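Local coordinates for protein pectate lyase (Paenibacillus sp. 0602, PDB 5GT5) that cleaves polygalacturonate, and probably partly methylated pectin, by eliminative scission within the chain, as a polysaccharide lyase that probably depends on calcium, at residues L130-L135 / D165-N170; H286-I291 / Y411-P416; I321-A326 / K342-P347. The protein carries 1 engineered substitution. All blocks are in the same frame, centred on the assembly; numbering follows the deposited sequence.

Contact 1: residues L130-L135 / D165-N170. Engineered in segment 165-170: V168 (natural residue Gly).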
# COMPACT_ATOMS: atom_id res chain seq x y z
N LEU A 130 -18.43 -15.38 2.26
CA LEU A 130 -19.73 -14.76 2.08
C LEU A 130 -20.26 -15.04 0.69
O LEU A 130 -19.48 -15.11 -0.29
CB LEU A 130 -19.65 -13.27 2.28
CG LEU A 130 -19.31 -12.91 3.71
CD1 LEU A 130 -18.84 -11.48 3.73
CD2 LEU A 130 -20.56 -13.08 4.56
N GLU A 131 -21.57 -15.24 0.59
CA GLU A 131 -22.25 -15.39 -0.69
C GLU A 131 -23.05 -14.12 -0.97
O GLU A 131 -23.68 -13.55 -0.08
CB GLU A 131 -23.15 -16.63 -0.70
CG GLU A 131 -23.95 -16.75 -2.02
CD GLU A 131 -24.56 -18.11 -2.24
OE1 GLU A 131 -24.48 -18.99 -1.36
OE2 GLU A 131 -25.16 -18.31 -3.32
N PHE A 132 -22.99 -13.67 -2.22
CA PHE A 132 -23.60 -12.45 -2.67
C PHE A 132 -24.67 -12.80 -3.70
O PHE A 132 -24.40 -13.52 -4.67
CB PHE A 132 -22.54 -11.55 -3.29
CG PHE A 132 -21.49 -11.12 -2.31
CD1 PHE A 132 -20.40 -11.92 -2.03
CD2 PHE A 132 -21.61 -9.90 -1.67
CE1 PHE A 132 -19.44 -11.50 -1.06
CE2 PHE A 132 -20.66 -9.47 -0.77
CZ PHE A 132 -19.59 -10.27 -0.44
N ASP A 133 -25.90 -12.31 -3.47
CA ASP A 133 -27.02 -12.74 -4.31
C ASP A 133 -28.08 -11.66 -4.40
O ASP A 133 -28.11 -10.72 -3.58
CB ASP A 133 -27.64 -14.05 -3.76
CG ASP A 133 -28.40 -14.85 -4.82
OD1 ASP A 133 -28.43 -14.47 -6.01
OD2 ASP A 133 -28.99 -15.89 -4.42
N GLU A 134 -28.95 -11.82 -5.40
CA GLU A 134 -30.15 -10.99 -5.59
C GLU A 134 -29.84 -9.52 -5.79
O GLU A 134 -30.28 -8.63 -5.05
CB GLU A 134 -31.18 -11.27 -4.47
CG GLU A 134 -31.56 -12.74 -4.42
CD GLU A 134 -32.71 -13.08 -3.47
OE1 GLU A 134 -33.33 -12.18 -2.87
OE2 GLU A 134 -32.94 -14.30 -3.32
N LEU A 135 -29.02 -9.29 -6.81
CA LEU A 135 -28.60 -7.94 -7.22
C LEU A 135 -28.65 -7.83 -8.75
O LEU A 135 -27.89 -7.05 -9.34
CB LEU A 135 -27.20 -7.60 -6.68
CG LEU A 135 -26.86 -6.10 -6.65
CD1 LEU A 135 -27.75 -5.32 -5.67
CD2 LEU A 135 -25.41 -5.89 -6.27
N ASP A 165 -11.92 -13.86 -0.68
CA ASP A 165 -11.54 -15.27 -0.72
C ASP A 165 -12.66 -16.17 -0.19
O ASP A 165 -13.35 -15.81 0.76
CB ASP A 165 -10.23 -15.48 0.08
CG ASP A 165 -9.94 -16.93 0.33
OD1 ASP A 165 -10.43 -17.44 1.37
OD2 ASP A 165 -9.24 -17.59 -0.48
N HIS A 166 -12.85 -17.32 -0.83
CA HIS A 166 -13.95 -18.22 -0.44
C HIS A 166 -15.31 -17.52 -0.42
O HIS A 166 -16.15 -17.74 0.45
CB HIS A 166 -13.65 -18.91 0.90
CG HIS A 166 -12.70 -20.07 0.78
ND1 HIS A 166 -11.35 -19.95 0.99
CD2 HIS A 166 -12.94 -21.36 0.46
CE1 HIS A 166 -10.78 -21.13 0.81
NE2 HIS A 166 -11.71 -22.00 0.46
N CYS A 167 -15.53 -16.70 -1.43
CA CYS A 167 -16.84 -16.08 -1.63
C CYS A 167 -17.53 -16.67 -2.84
O CYS A 167 -16.89 -17.30 -3.69
CB CYS A 167 -16.71 -14.56 -1.78
SG CYS A 167 -16.20 -13.72 -0.25
N VAL A 168 -18.84 -16.48 -2.89
CA VAL A 168 -19.67 -16.90 -4.02
C VAL A 168 -20.50 -15.73 -4.51
O VAL A 168 -21.07 -15.00 -3.70
CB VAL A 168 -20.59 -18.03 -3.59
CG1 VAL A 168 -21.58 -18.42 -4.71
CG2 VAL A 168 -19.74 -19.16 -3.30
N PHE A 169 -20.53 -15.56 -5.84
CA PHE A 169 -21.26 -14.47 -6.47
C PHE A 169 -22.22 -15.04 -7.49
O PHE A 169 -21.84 -15.91 -8.27
CB PHE A 169 -20.28 -13.51 -7.16
CG PHE A 169 -19.27 -12.90 -6.22
CD1 PHE A 169 -18.12 -13.59 -5.88
CD2 PHE A 169 -19.51 -11.65 -5.67
CE1 PHE A 169 -17.18 -13.03 -5.04
CE2 PHE A 169 -18.58 -11.08 -4.81
CZ PHE A 169 -17.41 -11.76 -4.49
N ASN A 170 -23.45 -14.55 -7.46
CA ASN A 170 -24.50 -14.95 -8.39
C ASN A 170 -24.69 -13.86 -9.44
O ASN A 170 -23.78 -13.07 -9.66
CB ASN A 170 -25.79 -15.23 -7.60
CG ASN A 170 -25.66 -16.44 -6.69
OD1 ASN A 170 -25.93 -17.58 -7.12
ND2 ASN A 170 -25.27 -16.22 -5.43
O HOH W 1 -29.22 -18.53 -6.59

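Contact 2: residues H286-I291 / Y411-P416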
# COMPACT_ATOMS: atom_id res chain seq x y z
N HIS A 286 -2.84 -11.12 -13.04
CA HIS A 286 -2.33 -12.49 -13.09
C HIS A 286 -3.43 -13.43 -12.65
O HIS A 286 -3.93 -13.32 -11.51
CB HIS A 286 -1.09 -12.59 -12.17
CG HIS A 286 -0.51 -13.97 -12.07
ND1 HIS A 286 0.02 -14.46 -10.90
CD2 HIS A 286 -0.31 -14.93 -13.01
CE1 HIS A 286 0.47 -15.69 -11.10
NE2 HIS A 286 0.27 -16.00 -12.36
N ALA A 287 -3.82 -14.34 -13.54
CA ALA A 287 -4.76 -15.41 -13.21
C ALA A 287 -4.02 -16.74 -13.31
O ALA A 287 -3.39 -17.04 -14.32
CB ALA A 287 -5.95 -15.38 -14.12
N TYR A 288 -4.09 -17.52 -12.25
CA TYR A 288 -3.55 -18.88 -12.30
C TYR A 288 -4.52 -19.87 -11.69
O TYR A 288 -5.25 -19.56 -10.75
CB TYR A 288 -2.16 -18.97 -11.66
CG TYR A 288 -2.04 -18.81 -10.14
CD1 TYR A 288 -1.87 -17.54 -9.56
CD2 TYR A 288 -2.04 -19.92 -9.27
CE1 TYR A 288 -1.67 -17.39 -8.20
CE2 TYR A 288 -1.86 -19.78 -7.89
CZ TYR A 288 -1.71 -18.51 -7.37
OH TYR A 288 -1.53 -18.35 -6.02
N ASN A 289 -4.56 -21.08 -12.25
CA ASN A 289 -5.44 -22.13 -11.73
C ASN A 289 -6.87 -21.62 -11.59
O ASN A 289 -7.51 -21.84 -10.56
CB ASN A 289 -4.96 -22.65 -10.36
CG ASN A 289 -3.65 -23.46 -10.44
OD1 ASN A 289 -2.94 -23.55 -9.43
ND2 ASN A 289 -3.35 -24.08 -11.58
N ILE A 290 -7.36 -20.96 -12.63
CA ILE A 290 -8.79 -20.60 -12.68
C ILE A 290 -9.50 -21.45 -13.71
O ILE A 290 -8.84 -22.06 -14.56
CB ILE A 290 -9.06 -19.08 -12.93
CG1 ILE A 290 -8.60 -18.62 -14.32
CG2 ILE A 290 -8.39 -18.24 -11.79
CD1 ILE A 290 -9.21 -17.27 -14.73
N ILE A 291 -10.83 -21.49 -13.63
CA ILE A 291 -11.67 -22.19 -14.60
C ILE A 291 -12.65 -21.20 -15.19
O ILE A 291 -13.33 -20.48 -14.44
CB ILE A 291 -12.47 -23.32 -13.93
CG1 ILE A 291 -11.50 -24.35 -13.36
CG2 ILE A 291 -13.42 -23.98 -14.93
CD1 ILE A 291 -12.19 -25.45 -12.60
N TYR A 411 4.48 -18.22 -5.74
CA TYR A 411 3.22 -18.94 -5.77
C TYR A 411 3.47 -20.31 -6.34
O TYR A 411 4.39 -20.52 -7.14
CB TYR A 411 2.16 -18.19 -6.61
CG TYR A 411 2.55 -17.96 -8.05
CD1 TYR A 411 3.38 -16.90 -8.42
CD2 TYR A 411 2.07 -18.80 -9.06
CE1 TYR A 411 3.74 -16.69 -9.74
CE2 TYR A 411 2.42 -18.60 -10.37
CZ TYR A 411 3.24 -17.55 -10.72
OH TYR A 411 3.60 -17.34 -12.02
N GLN A 412 2.62 -21.24 -5.92
CA GLN A 412 2.63 -22.62 -6.36
C GLN A 412 1.54 -22.82 -7.39
O GLN A 412 0.42 -22.32 -7.22
CB GLN A 412 2.37 -23.53 -5.15
CG GLN A 412 2.24 -25.00 -5.47
CD GLN A 412 3.57 -25.72 -5.56
OE1 GLN A 412 4.62 -25.17 -5.22
NE2 GLN A 412 3.53 -26.97 -6.05
N LEU A 413 1.85 -23.54 -8.45
CA LEU A 413 0.89 -23.84 -9.51
C LEU A 413 0.44 -25.29 -9.45
O LEU A 413 1.27 -26.20 -9.38
CB LEU A 413 1.54 -23.61 -10.86
CG LEU A 413 1.80 -22.15 -11.24
CD1 LEU A 413 2.68 -22.02 -12.48
CD2 LEU A 413 0.45 -21.50 -11.46
N ASP A 414 -0.88 -25.50 -9.48
CA ASP A 414 -1.42 -26.84 -9.65
C ASP A 414 -1.53 -27.19 -11.11
O ASP A 414 -1.53 -26.30 -11.96
CB ASP A 414 -2.81 -26.96 -9.03
CG ASP A 414 -2.81 -26.64 -7.56
OD1 ASP A 414 -1.73 -26.72 -6.93
OD2 ASP A 414 -3.89 -26.29 -7.04
N ASP A 415 -1.60 -28.49 -11.40
CA ASP A 415 -1.78 -28.89 -12.79
C ASP A 415 -3.21 -28.65 -13.23
O ASP A 415 -4.16 -29.00 -12.54
CB ASP A 415 -1.43 -30.36 -13.01
CG ASP A 415 -1.26 -30.67 -14.48
OD1 ASP A 415 -2.27 -30.92 -15.15
OD2 ASP A 415 -0.13 -30.59 -15.00
N PRO A 416 -3.39 -28.07 -14.42
CA PRO A 416 -4.78 -27.84 -14.84
C PRO A 416 -5.59 -29.11 -15.04
O PRO A 416 -6.81 -29.04 -15.02
CB PRO A 416 -4.62 -27.07 -16.15
CG PRO A 416 -3.23 -27.41 -16.62
CD PRO A 416 -2.42 -27.56 -15.40

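Contact 3: residues I321-A326 / K342-P347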
# COMPACT_ATOMS: atom_id res chain seq x y z
N ILE A 321 -25.45 -13.96 -26.25
CA ILE A 321 -24.37 -14.56 -25.46
C ILE A 321 -23.03 -14.02 -25.93
O ILE A 321 -22.58 -14.34 -27.02
CB ILE A 321 -24.41 -16.08 -25.59
CG1 ILE A 321 -25.76 -16.63 -25.12
CG2 ILE A 321 -23.27 -16.74 -24.82
CD1 ILE A 321 -26.03 -16.44 -23.64
N THR A 322 -22.39 -13.19 -25.10
CA THR A 322 -21.00 -12.82 -25.35
C THR A 322 -20.17 -13.99 -24.88
O THR A 322 -20.57 -14.70 -23.94
CB THR A 322 -20.68 -11.54 -24.59
OG1 THR A 322 -21.49 -10.50 -25.17
CG2 THR A 322 -19.19 -11.14 -24.70
N SER A 323 -19.07 -14.26 -25.57
CA SER A 323 -18.26 -15.45 -25.30
C SER A 323 -16.79 -15.10 -25.26
O SER A 323 -16.01 -15.50 -26.12
CB SER A 323 -18.56 -16.52 -26.35
OG SER A 323 -18.07 -17.80 -25.97
N ASN A 324 -16.44 -14.29 -24.26
CA ASN A 324 -15.08 -13.83 -24.06
C ASN A 324 -14.47 -14.44 -22.82
O ASN A 324 -15.19 -14.92 -21.95
CB ASN A 324 -15.03 -12.31 -23.91
CG ASN A 324 -15.38 -11.55 -25.19
OD1 ASN A 324 -15.39 -12.12 -26.30
ND2 ASN A 324 -15.68 -10.25 -25.03
N GLY A 325 -13.17 -14.39 -22.72
CA GLY A 325 -12.44 -14.87 -21.55
C GLY A 325 -11.67 -13.75 -20.88
O GLY A 325 -12.27 -12.88 -20.21
N ALA A 326 -10.35 -13.75 -21.03
CA ALA A 326 -9.47 -12.72 -20.47
C ALA A 326 -9.20 -11.66 -21.54
O ALA A 326 -9.03 -11.98 -22.73
CB ALA A 326 -8.14 -13.36 -20.01
N LYS A 342 -13.45 -23.68 -21.04
CA LYS A 342 -14.39 -24.50 -21.76
C LYS A 342 -15.51 -23.69 -22.36
O LYS A 342 -16.21 -22.95 -21.63
CB LYS A 342 -14.96 -25.60 -20.84
CG LYS A 342 -15.87 -26.57 -21.59
CD LYS A 342 -16.29 -27.73 -20.72
CE LYS A 342 -17.06 -28.74 -21.55
NZ LYS A 342 -18.36 -28.19 -21.99
N ASP A 343 -15.68 -23.83 -23.67
CA ASP A 343 -16.80 -23.28 -24.41
C ASP A 343 -16.85 -21.76 -24.37
O ASP A 343 -17.91 -21.14 -24.43
CB ASP A 343 -18.11 -23.94 -23.97
CG ASP A 343 -18.28 -25.33 -24.57
OD1 ASP A 343 -17.55 -25.63 -25.54
OD2 ASP A 343 -19.15 -26.10 -24.10
N VAL A 344 -15.66 -21.17 -24.35
CA VAL A 344 -15.48 -19.73 -24.53
C VAL A 344 -14.89 -19.53 -25.92
O VAL A 344 -13.79 -20.02 -26.21
CB VAL A 344 -14.53 -19.15 -23.46
CG1 VAL A 344 -14.24 -17.68 -23.75
CG2 VAL A 344 -15.14 -19.31 -22.04
N GLN A 345 -15.61 -18.84 -26.78
CA GLN A 345 -15.19 -18.73 -28.19
C GLN A 345 -13.96 -17.84 -28.38
O GLN A 345 -13.11 -18.12 -29.26
CB GLN A 345 -16.35 -18.22 -29.04
CG GLN A 345 -16.01 -18.23 -30.56
CD GLN A 345 -17.22 -18.06 -31.45
OE1 GLN A 345 -18.36 -18.14 -30.99
NE2 GLN A 345 -16.98 -17.83 -32.73
N TYR A 346 -13.85 -16.77 -27.60
CA TYR A 346 -12.77 -15.80 -27.75
C TYR A 346 -12.07 -15.67 -26.42
O TYR A 346 -12.23 -14.68 -25.71
CB TYR A 346 -13.30 -14.43 -28.22
CG TYR A 346 -14.06 -14.50 -29.52
CD1 TYR A 346 -13.38 -14.61 -30.72
CD2 TYR A 346 -15.45 -14.45 -29.55
CE1 TYR A 346 -14.08 -14.68 -31.93
CE2 TYR A 346 -16.15 -14.51 -30.75
CZ TYR A 346 -15.46 -14.62 -31.93
OH TYR A 346 -16.17 -14.67 -33.11
N PRO A 347 -11.29 -16.68 -26.04
CA PRO A 347 -10.73 -16.70 -24.67
C PRO A 347 -9.66 -15.65 -24.37
O PRO A 347 -9.40 -15.41 -23.19
CB PRO A 347 -10.12 -18.10 -24.57
CG PRO A 347 -9.82 -18.48 -26.04
CD PRO A 347 -10.96 -17.89 -26.82
O HOH W 2 -19.91 -19.21 -24.59
O HOH W 3 -11.51 -12.75 -24.22

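Contact 1: residues L130-L135 / D165-N170
E131 and F132 run parallel to V168 and F169 as neighbouring strands of a parallel beta-helix, the two chain directions differing by only 5° and F132 N bonding to V168 O (2.8 Å), while V168 N bonds to L130 O. N170 closes the ladder. N170 N reaches F132 O at 3.1 Å, and N170 ND2 meets the same oxygen at 2.9 Å, standing well above that carbonyl's plane. F132 O is thus gripped twice by one residue. The other N-H of N170 ND2 runs almost straight to E131 OE2 (3.0 Å), on the lone pair turned away from the second carboxylate oxygen. Both acceptors lie close to the plane of the amide, so the two bonds fix its rotation. In E131 CG lies anti to the backbone N (chi1 176°), and the extended chain beyond it carries OE2 to the amide. The D133 carboxylate stacks over the same amide at 26°, with D133 OD1 3.2 Å from N170 CB. Beside E131 lies V168, an engineered residue, whose CG1 is 3.8 Å from E131 OE2. The opposite face carries F132 and F169. Their rings are near parallel but slid apart, barely overlapping, with F132 CD1 3.4 Å from F169 CE2. C167 SG lies at the edge of the F132 ring, a sulfur-aromatic contact. In the fold this is one rung of the coil-to-coil stacking of pectate lyases: strand 111-113 bonds to 131-133 on one flank, with I112 touching F132, and strand 184-194 follows 168-169 on the other, where F193 extends the row of parallel rings and T192 and K194 pack on V168.

Contact 2: residues H286-I291 / Y411-P416
H286 and Y411 meet tip to tip where a C-terminal loop, 411-416, packs against strand 284-288 of the parallel beta-helix, and Y288 joins them in an aromatic cluster. The tight part is the buried side formed by H286, Y288 and N289. The edge of the H286 imidazole is turned toward the face of the Y411 ring in an edge-to-face pair with planes 62° apart, H286 CE1 lying 3.4 Å from Y411 CZ and offset toward the rim. Y288 slides past Y411 in the opposite direction, its ring centre facing Y411 CD2 and the two ring planes oblique to each other. The polar ends are held from outside: H286 NE2 and Y411 OH both bond to E337 OE2, H286 ND1 to Y409, and Y288 OH to T10. Toward solvent the contact thins. Q412 starts its side chain away from the strand and offers little more than its backbone, Q412 O lying 3.5 Å from Y288 CE2, while L413, only partly buried, brings CD2 to within 3.6 Å of Y288 CB. At D414 the contact returns to the buried side, where the N289 amide holds the loop by two bonds. N289 ND2 donates to D414 O (2.9 Å), and D414 N in turn reaches N289 OD1 at 2.8 Å, in the carbonyl plane and on a lone pair.

Contact 3: residues I321-A326 / K342-P347
S323 OG accepts from Q345 N at 2.8 Å, nearly straight (172°), and also bonds to a water 2.7 Å from S323 OG that donates to D343 O. OG, anti to the backbone N (chi1 -165°), faces the turn that leads from K342 into the strand beginning at Y346. The carbonyl of S323 adds a second bond to that turn, S323 O accepting from Y346 N at 2.9 Å. From here N324 and Y346 pair as parallel strands of the beta-helix, G325 N making a weak bond to Y346 O and also donating to a water, and A326 N making a sounder bond to P347 O, 2.9 Å long with the donor well above the carbonyl plane. V344 CG1 lies against the N324 peptide, 3.4 Å from N324 C, and G325 CA makes a CA-H...O contact with P347 O at 3.5 Å. On the side that N324 and Y346 share, N324 OD1 rests 3.7 Å from Y346 CB, while S323 O lies at the edge of the Y346 ring. One face of that ring carries Q345 CG, and R349 makes a cation-pi contact with it. The outer ends of the side chains bond elsewhere: Q345 OE1 to R298, and N324 ND2 to D275 OD1. Since D275 directly precedes R276, the arginine assigned to catalysis by similarity, the chemistry implies a mostly backbone-bonded strand pair, consistent with N324 serving, through D275, in the second shell of the probable active site.

All three contacts belong to one parallel beta-helix, and none touches another. The closest approach is between contacts 2 and 3, about 6 Å at their nearest atoms, with centres about 19 Å apart; contact 1 lies about 21 and 22 Å, centre to centre, from contacts 2 and 3. Contacts 1 and 3 each join successive coils, whereas contact 2 applies a late loop to the outside of a strand. Contact 3 lies near the probable catalytic R276, the N324 side chain about 7 Å from that of R276. In contact 1 the F169 side chain is about 9 Å from that of D152 and 10 Å from that of D178, probable calcium ligands. Contact 2 lies away from these sites.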